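Local coordinates for uncharacterized IolB-like protein (Salmonella typhimurium LT2, PDB 2QJV) that probably acts as a sugar isomerase, perhaps on glucuronate, with a KduI/IolB-type double-cupin fold that binds nickel, at residues Leu153-Ser167 with Val231-Met245. The protein carries 2 engineered substitutions. Residues are numbered along the deposited sequence; the frame is centred on the assembly and turned at random.
Engineered in segment 153-167: A162 (natural residue Glu), A164 (natural residue Asp).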
ATOM      1  N   LEU A 153      19.353 -22.879  17.600  1.00 38.66           N
ATOM      2  CA  LEU A 153      18.660 -21.881  18.444  1.00 38.68           C
ATOM      3  C   LEU A 153      19.538 -20.948  19.276  1.00 37.62           C
ATOM      4  O   LEU A 153      20.497 -21.369  19.931  1.00 35.75           O
ATOM      5  CB  LEU A 153      17.644 -22.568  19.394  1.00 37.94           C
ATOM      6  CG  LEU A 153      16.351 -23.144  18.793  1.00 38.24           C
ATOM      7  CD1 LEU A 153      15.665 -24.163  19.782  1.00 35.80           C
ATOM      8  CD2 LEU A 153      15.378 -22.029  18.323  1.00 37.84           C
ATOM      9  N   LEU A 154      19.161 -19.667  19.244  1.00 38.19           N
ATOM     10  CA  LEU A 154      19.740 -18.629  20.068  1.00 37.21           C
ATOM     11  C   LEU A 154      18.511 -17.961  20.679  1.00 37.22           C
ATOM     12  O   LEU A 154      17.618 -17.563  19.953  1.00 36.73           O
ATOM     13  CB  LEU A 154      20.569 -17.658  19.247  1.00 37.19           C
ATOM     14  CG  LEU A 154      21.812 -18.233  18.520  1.00 35.74           C
ATOM     15  CD1 LEU A 154      22.345 -17.249  17.450  1.00 36.95           C
ATOM     16  CD2 LEU A 154      22.869 -18.594  19.541  1.00 34.83           C
ATOM     17  N   VAL A 155      18.477 -17.868  22.008  1.00 37.08           N
ATOM     18  CA  VAL A 155      17.312 -17.352  22.757  1.00 35.85           C
ATOM     19  C   VAL A 155      17.778 -16.378  23.840  1.00 37.01           C
ATOM     20  O   VAL A 155      18.729 -16.643  24.585  1.00 37.15           O
ATOM     21  CB  VAL A 155      16.430 -18.489  23.374  1.00 37.55           C
ATOM     22  CG1 VAL A 155      15.179 -17.924  24.084  1.00 35.32           C
ATOM     23  CG2 VAL A 155      16.035 -19.549  22.309  1.00 37.35           C
ATOM     24  N   VAL A 156      17.122 -15.217  23.879  1.00 38.60           N
ATOM     25  CA  VAL A 156      17.434 -14.190  24.862  1.00 36.75           C
ATOM     26  C   VAL A 156      16.130 -13.461  25.237  1.00 37.52           C
ATOM     27  O   VAL A 156      15.211 -13.394  24.435  1.00 37.11           O
ATOM     28  CB  VAL A 156      18.503 -13.193  24.291  1.00 38.66           C
ATOM     29  CG1 VAL A 156      17.957 -12.449  23.050  1.00 35.79           C
ATOM     30  CG2 VAL A 156      19.006 -12.192  25.340  1.00 34.01           C
ATOM     31  N   GLU A 157      16.058 -12.954  26.469  1.00 36.95           N
ATOM     32  CA  GLU A 157      14.958 -12.082  26.896  1.00 35.84           C
ATOM     33  C   GLU A 157      15.595 -10.764  27.431  1.00 35.81           C
ATOM     34  O   GLU A 157      16.665 -10.752  28.065  1.00 37.60           O
ATOM     35  CB  GLU A 157      13.957 -12.793  27.840  1.00 38.53           C
ATOM     36  CG  GLU A 157      14.476 -13.157  29.175  1.00 40.39           C
ATOM     37  CD  GLU A 157      13.509 -13.921  30.054  1.00 38.24           C
ATOM     38  OE1 GLU A 157      12.437 -14.402  29.599  1.00 40.67           O
ATOM     39  OE2 GLU A 157      13.911 -14.136  31.192  1.00 40.28           O
ATOM     40  N   VAL A 158      14.942  -9.645  27.118  1.00 34.88           N
ATOM     41  CA  VAL A 158      15.405  -8.311  27.445  1.00 33.94           C
ATOM     42  C   VAL A 158      14.292  -7.452  28.077  1.00 33.26           C
ATOM     43  O   VAL A 158      13.128  -7.538  27.657  1.00 34.62           O
ATOM     44  CB  VAL A 158      15.955  -7.605  26.159  1.00 32.43           C
ATOM     45  CG1 VAL A 158      16.475  -6.175  26.465  1.00 28.63           C
ATOM     46  CG2 VAL A 158      17.043  -8.464  25.485  1.00 33.19           C
ATOM     47  N   TYR A 159      14.682  -6.676  29.099  1.00 33.46           N
ATOM     48  CA  TYR A 159      13.813  -5.762  29.830  1.00 32.36           C
ATOM     49  C   TYR A 159      14.261  -4.357  29.575  1.00 31.82           C
ATOM     50  O   TYR A 159      15.388  -3.993  29.877  1.00 33.48           O
ATOM     51  CB  TYR A 159      13.838  -5.998  31.332  1.00 33.35           C
ATOM     52  CG  TYR A 159      13.370  -7.343  31.739  1.00 34.30           C
ATOM     53  CD1 TYR A 159      14.208  -8.451  31.640  1.00 33.62           C
ATOM     54  CD2 TYR A 159      12.117  -7.511  32.278  1.00 34.86           C
ATOM     55  CE1 TYR A 159      13.787  -9.699  32.032  1.00 42.03           C
ATOM     56  CE2 TYR A 159      11.685  -8.751  32.666  1.00 38.05           C
ATOM     57  CZ  TYR A 159      12.517  -9.839  32.568  1.00 37.70           C
ATOM     58  OH  TYR A 159      12.052 -11.069  32.947  1.00 41.13           O
ATOM     59  N   THR A 160      13.343  -3.563  29.014  1.00 36.02           N
ATOM     60  CA  THR A 160      13.600  -2.181  28.663  1.00 38.06           C
ATOM     61  C   THR A 160      12.617  -1.308  29.446  1.00 37.57           C
ATOM     62  O   THR A 160      11.430  -1.309  29.180  1.00 39.75           O
ATOM     63  CB  THR A 160      13.517  -1.937  27.130  1.00 38.34           C
ATOM     64  OG1 THR A 160      14.267  -2.946  26.431  1.00 37.85           O
ATOM     65  CG2 THR A 160      14.055  -0.490  26.748  1.00 35.52           C
ATOM     66  N   ASN A 161      13.130  -0.536  30.382  1.00 35.67           N
ATOM     67  CA  ASN A 161      12.257   0.352  31.176  1.00 37.73           C
ATOM     68  C   ASN A 161      11.722   1.520  30.351  1.00 39.02           C
ATOM     69  O   ASN A 161      12.355   1.948  29.364  1.00 37.11           O
ATOM     70  CB  ASN A 161      12.970   0.768  32.457  1.00 40.55           C
ATOM     71  CG  ASN A 161      13.208  -0.420  33.388  1.00 44.16           C
ATOM     72  OD1 ASN A 161      12.628  -1.514  33.224  1.00 46.54           O
ATOM     73  ND2 ASN A 161      14.036  -0.208  34.363  1.00 40.70           N
ATOM     74  N   ALA A 162      10.506   1.949  30.704  1.00 38.24           N
ATOM     75  CA  ALA A 162       9.768   2.989  29.972  1.00 37.55           C
ATOM     76  C   ALA A 162      10.655   4.215  29.738  1.00 40.26           C
ATOM     77  O   ALA A 162      11.218   4.767  30.694  1.00 40.90           O
ATOM     78  CB  ALA A 162       8.481   3.374  30.713  1.00 35.86           C
ATOM     79  N   GLY A 163      10.735   4.594  28.457  0.50 41.61           N
ATOM     80  CA  GLY A 163      11.553   5.713  27.999  0.50 42.01           C
ATOM     81  C   GLY A 163      12.741   5.244  27.164  0.50 41.79           C
ATOM     82  O   GLY A 163      12.934   5.739  26.013  0.50 34.08           O
ATOM     83  N   ALA A 164      13.437   4.207  27.690  1.00 40.54           N
ATOM     84  CA  ALA A 164      14.679   3.704  27.120  1.00 39.40           C
ATOM     85  C   ALA A 164      14.496   3.077  25.736  1.00 36.42           C
ATOM     86  O   ALA A 164      13.411   2.587  25.348  1.00 37.09           O
ATOM     87  CB  ALA A 164      15.341   2.673  28.072  1.00 36.06           C
ATOM     88  N   THR A 165      15.612   3.049  25.013  1.00 36.74           N
ATOM     89  CA  THR A 165      15.711   2.444  23.684  1.00 36.44           C
ATOM     90  C   THR A 165      16.565   1.165  23.782  1.00 35.19           C
ATOM     91  O   THR A 165      17.616   1.191  24.406  1.00 37.38           O
ATOM     92  CB  THR A 165      16.358   3.417  22.670  1.00 37.28           C
ATOM     93  OG1 THR A 165      15.906   4.749  22.915  1.00 37.13           O
ATOM     94  CG2 THR A 165      16.048   2.980  21.217  1.00 33.89           C
ATOM     95  N   SER A 166      16.095   0.065  23.187  1.00 35.53           N
ATOM     96  CA  SER A 166      16.833  -1.206  23.182  1.00 39.02           C
ATOM     97  C   SER A 166      16.981  -1.717  21.736  1.00 37.56           C
ATOM     98  O   SER A 166      16.450  -1.096  20.804  1.00 36.21           O
ATOM     99  CB  SER A 166      16.226  -2.251  24.162  1.00 37.61           C
ATOM    100  OG  SER A 166      14.917  -2.567  23.851  1.00 39.06           O
ATOM    101  N   SER A 167      17.751  -2.812  21.560  1.00 38.96           N
ATOM    102  CA  SER A 167      18.197  -3.263  20.231  1.00 40.45           C
ATOM    103  C   SER A 167      18.823  -2.017  19.519  1.00 37.45           C
ATOM    104  O   SER A 167      18.686  -1.794  18.319  1.00 36.29           O
ATOM    105  CB  SER A 167      17.073  -3.945  19.438  1.00 41.29           C
ATOM    106  OG  SER A 167      16.555  -5.039  20.214  1.00 44.16           O
ATOM    107  N   VAL A 231      13.997  -0.810  19.245  1.00 39.68           N
ATOM    108  CA  VAL A 231      12.766  -0.702  20.002  1.00 38.74           C
ATOM    109  C   VAL A 231      12.777   0.594  20.834  1.00 38.21           C
ATOM    110  O   VAL A 231      13.640   0.796  21.712  1.00 36.59           O
ATOM    111  CB  VAL A 231      12.588  -1.913  20.931  1.00 38.97           C
ATOM    112  CG1 VAL A 231      11.400  -1.718  21.899  1.00 35.42           C
ATOM    113  CG2 VAL A 231      12.487  -3.235  20.111  1.00 35.70           C
ATOM    114  N   ALA A 232      11.807   1.461  20.565  1.00 37.44           N
ATOM    115  CA  ALA A 232      11.612   2.701  21.332  1.00 36.35           C
ATOM    116  C   ALA A 232      10.407   2.529  22.266  1.00 37.14           C
ATOM    117  O   ALA A 232       9.272   2.352  21.821  1.00 36.78           O
ATOM    118  CB  ALA A 232      11.455   3.951  20.426  1.00 36.26           C
ATOM    119  N   THR A 233      10.666   2.561  23.563  1.00 36.93           N
ATOM    120  CA  THR A 233       9.610   2.452  24.559  1.00 37.43           C
ATOM    121  C   THR A 233       9.000   3.845  24.868  1.00 36.65           C
ATOM    122  O   THR A 233       9.586   4.889  24.605  1.00 34.80           O
ATOM    123  CB  THR A 233      10.091   1.725  25.886  1.00 35.38           C
ATOM    124  OG1 THR A 233      11.003   2.552  26.571  1.00 36.80           O
ATOM    125  CG2 THR A 233      10.728   0.355  25.604  1.00 40.85           C
ATOM    126  N   ILE A 234       7.824   3.800  25.491  1.00 37.72           N
ATOM    127  CA  ILE A 234       6.942   4.910  25.780  1.00 37.44           C
ATOM    128  C   ILE A 234       6.799   5.119  27.286  1.00 35.48           C
ATOM    129  O   ILE A 234       6.579   4.150  28.022  1.00 35.87           O
ATOM    130  CB  ILE A 234       5.529   4.555  25.131  1.00 39.49           C
ATOM    131  CG1 ILE A 234       5.659   4.463  23.591  1.00 42.72           C
ATOM    132  CG2 ILE A 234       4.435   5.493  25.517  1.00 39.52           C
ATOM    133  CD1 ILE A 234       6.117   5.708  22.913  1.00 40.00           C
ATOM    134  N   ALA A 235       6.952   6.362  27.735  1.00 35.74           N
ATOM    135  CA  ALA A 235       6.784   6.744  29.146  1.00 35.81           C
ATOM    136  C   ALA A 235       5.525   6.093  29.761  1.00 38.24           C
ATOM    137  O   ALA A 235       4.426   6.165  29.196  1.00 36.82           O
ATOM    138  CB  ALA A 235       6.740   8.259  29.314  1.00 33.85           C
ATOM    139  N   GLY A 236       5.698   5.476  30.931  1.00 38.82           N
ATOM    140  CA  GLY A 236       4.606   4.796  31.627  1.00 38.62           C
ATOM    141  C   GLY A 236       4.484   3.313  31.373  1.00 35.27           C
ATOM    142  O   GLY A 236       3.900   2.595  32.185  1.00 35.70           O
ATOM    143  N   TYR A 237       5.062   2.831  30.273  1.00 37.36           N
ATOM    144  CA  TYR A 237       4.980   1.416  29.899  1.00 37.30           C
ATOM    145  C   TYR A 237       6.315   0.708  29.762  1.00 36.79           C
ATOM    146  O   TYR A 237       7.038   0.861  28.768  1.00 36.73           O
ATOM    147  CB  TYR A 237       4.178   1.251  28.609  1.00 36.77           C
ATOM    148  CG  TYR A 237       2.761   1.732  28.775  1.00 38.86           C
ATOM    149  CD1 TYR A 237       1.859   1.016  29.569  1.00 39.78           C
ATOM    150  CD2 TYR A 237       2.307   2.885  28.137  1.00 43.08           C
ATOM    151  CE1 TYR A 237       0.562   1.441  29.725  1.00 41.45           C
ATOM    152  CE2 TYR A 237       0.976   3.335  28.324  1.00 41.81           C
ATOM    153  CZ  TYR A 237       0.137   2.609  29.114  1.00 37.49           C
ATOM    154  OH  TYR A 237      -1.169   3.036  29.271  1.00 42.77           O
ATOM    155  N   ASP A 238       6.622  -0.060  30.799  1.00 36.69           N
ATOM    156  CA  ASP A 238       7.797  -0.930  30.799  1.00 37.81           C
ATOM    157  C   ASP A 238       7.593  -2.050  29.744  1.00 38.93           C
ATOM    158  O   ASP A 238       6.469  -2.518  29.476  1.00 37.51           O
ATOM    159  CB  ASP A 238       8.087  -1.531  32.180  1.00 36.25           C
ATOM    160  CG  ASP A 238       8.587  -0.534  33.189  1.00 42.90           C
ATOM    161  OD1 ASP A 238       9.199   0.504  32.852  1.00 37.48           O
ATOM    162  OD2 ASP A 238       8.343  -0.820  34.360  1.00 41.84           O
ATOM    163  N   ASN A 239       8.690  -2.431  29.104  1.00 38.23           N
ATOM    164  CA  ASN A 239       8.701  -3.419  28.037  1.00 36.21           C
ATOM    165  C   ASN A 239       9.597  -4.624  28.386  1.00 35.46           C
ATOM    166  O   ASN A 239      10.538  -4.532  29.173  1.00 37.10           O
ATOM    167  CB  ASN A 239       9.116  -2.722  26.716  1.00 36.83           C
ATOM    168  CG  ASN A 239       9.278  -3.666  25.495  1.00 37.60           C
ATOM    169  OD1 ASN A 239      10.408  -3.819  25.028  1.00 41.57           O
ATOM    170  ND2 ASN A 239       8.170  -4.264  24.950  1.00 35.32           N
ATOM    171  N   TYR A 240       9.209  -5.755  27.824  1.00 37.57           N
ATOM    172  CA  TYR A 240       9.897  -6.997  27.869  1.00 36.34           C
ATOM    173  C   TYR A 240       9.753  -7.605  26.477  1.00 36.36           C
ATOM    174  O   TYR A 240       8.718  -7.437  25.824  1.00 35.89           O
ATOM    175  CB  TYR A 240       9.277  -7.932  28.930  1.00 36.49           C
ATOM    176  CG  TYR A 240       9.582  -9.402  28.759  1.00 34.28           C
ATOM    177  CD1 TYR A 240       8.813 -10.185  27.880  1.00 37.28           C
ATOM    178  CD2 TYR A 240      10.625 -10.019  29.437  1.00 38.03           C
ATOM    179  CE1 TYR A 240       9.084 -11.518  27.669  1.00 37.01           C
ATOM    180  CE2 TYR A 240      10.877 -11.384  29.277  1.00 39.04           C
ATOM    181  CZ  TYR A 240      10.100 -12.133  28.384  1.00 35.89           C
ATOM    182  OH  TYR A 240      10.305 -13.482  28.170  1.00 37.67           O
ATOM    183  N   TYR A 241      10.799  -8.272  26.007  1.00 36.09           N
ATOM    184  CA  TYR A 241      10.664  -9.144  24.839  1.00 38.26           C
ATOM    185  C   TYR A 241      11.554 -10.372  24.906  1.00 38.28           C
ATOM    186  O   TYR A 241      12.644 -10.346  25.479  1.00 35.51           O
ATOM    187  CB  TYR A 241      10.844  -8.409  23.483  1.00 39.62           C
ATOM    188  CG  TYR A 241      12.086  -7.552  23.345  1.00 36.02           C
ATOM    189  CD1 TYR A 241      13.341  -8.126  23.069  1.00 38.14           C
ATOM    190  CD2 TYR A 241      12.002  -6.161  23.456  1.00 38.45           C
ATOM    191  CE1 TYR A 241      14.462  -7.347  22.926  1.00 33.75           C
ATOM    192  CE2 TYR A 241      13.116  -5.374  23.321  1.00 36.25           C
ATOM    193  CZ  TYR A 241      14.358  -5.972  23.047  1.00 38.81           C
ATOM    194  OH  TYR A 241      15.473  -5.185  22.879  1.00 40.43           O
ATOM    195  N   LEU A 242      11.009 -11.471  24.366  1.00 38.34           N
ATOM    196  CA  LEU A 242      11.685 -12.736  24.211  1.00 37.10           C
ATOM    197  C   LEU A 242      12.018 -12.874  22.736  1.00 36.34           C
ATOM    198  O   LEU A 242      11.122 -12.751  21.878  1.00 36.56           O
ATOM    199  CB  LEU A 242      10.820 -13.897  24.696  1.00 37.82           C
ATOM    200  CG  LEU A 242      11.312 -15.323  24.544  1.00 39.58           C
ATOM    201  CD1 LEU A 242      12.575 -15.609  25.400  1.00 34.84           C
ATOM    202  CD2 LEU A 242      10.155 -16.292  24.913  1.00 38.40           C
ATOM    203  N   ASN A 243      13.301 -13.056  22.446  1.00 36.89           N
ATOM    204  CA  ASN A 243      13.825 -13.199  21.074  1.00 37.50           C
ATOM    205  C   ASN A 243      14.312 -14.588  20.779  1.00 34.68           C
ATOM    206  O   ASN A 243      14.906 -15.258  21.638  1.00 37.88           O
ATOM    207  CB  ASN A 243      15.052 -12.289  20.783  1.00 40.31           C
ATOM    208  CG  ASN A 243      14.805 -10.790  20.977  1.00 47.58           C
ATOM    209  OD1 ASN A 243      15.597 -10.115  21.641  1.00 57.56           O
ATOM    210  ND2 ASN A 243      13.760 -10.282  20.425  1.00 42.07           N
ATOM    211  N   VAL A 244      14.047 -15.021  19.550  1.00 36.06           N
ATOM    212  CA  VAL A 244      14.550 -16.273  18.986  1.00 35.70           C
ATOM    213  C   VAL A 244      15.333 -15.891  17.705  1.00 36.44           C
ATOM    214  O   VAL A 244      14.866 -15.068  16.883  1.00 38.09           O
ATOM    215  CB  VAL A 244      13.445 -17.342  18.676  1.00 35.21           C
ATOM    216  CG1 VAL A 244      14.048 -18.665  18.145  1.00 32.76           C
ATOM    217  CG2 VAL A 244      12.555 -17.583  19.933  1.00 34.83           C
HETATM  218  N   MSE A 245      16.520 -16.469  17.564  1.00 35.38           N
HETATM  219  CA  MSE A 245      17.327 -16.355  16.365  1.00 34.92           C
HETATM  220  C   MSE A 245      17.844 -17.698  15.901  1.00 35.54           C
HETATM  221  O   MSE A 245      18.053 -18.608  16.697  1.00 35.94           O
HETATM  222  CB  MSE A 245      18.543 -15.437  16.564  1.00 34.48           C
HETATM  223  CG  MSE A 245      18.210 -13.968  16.699  1.00 39.22           C
HETATM  224 SE   MSE A 245      19.885 -12.968  16.934  0.75 45.05          SE
HETATM  225  CE  MSE A 245      20.339 -13.603  18.601  1.00 39.55           C
TER
HETATM  226  O   HOH W   1      12.462  -4.921  26.578  1.00 20.49           O
HETATM  227  O   HOH W   2      10.953  -3.518  31.777  1.00 24.25           O
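L153 opens the pairing by laying CD2 on CG1 of V244, 3.6 Å away, beside the start of an antiparallel ladder that illustrates how a cupin beta-sandwich joins distant parts of its chain. Strands 154-160 and 238-245 run at 164° to each other, and from L154 to T160 every second residue makes the two backbone bonds of a hydrogen-bonded pair; L154 faces M245, a selenomethionine whose side chain lies about 5 Å from a bound nickel ion. E157 projects on the face shared with L242 and Y240. With CG between backbone N and carbonyl carbon (chi1 68°) and the chain extended beyond, its OE1 accepts from Y240 OH at 2.7 Å, on the anti side and somewhat out of the carboxylate plane, while OE2 is held by R75 and H141. On the other face V158 sets CB 3.6 Å from CE1 of Y241. The next aromatic, Y159, offers a ring face to the edge of Y240 in a T-shaped stack, planes 66° apart. Beyond T160 the chain turns: A162, an engineered residue, gives its N-H to the anti lone pair of D238 OD1 at 2.9 Å. The register then shifts by two into a second short ladder in another sheet, where A164 O, also of an engineered residue, receives both N and OG1 of T233, the hydroxyl in the carbonyl plane. T165 turns its OG1 to A235 of the second subunit. S166 returns to the Y241 ring: its OG, 2.7 Å from T160 OG1, lies in plane at the ring edge and hydrogen-bonds Y241 OH at 2.8 Å.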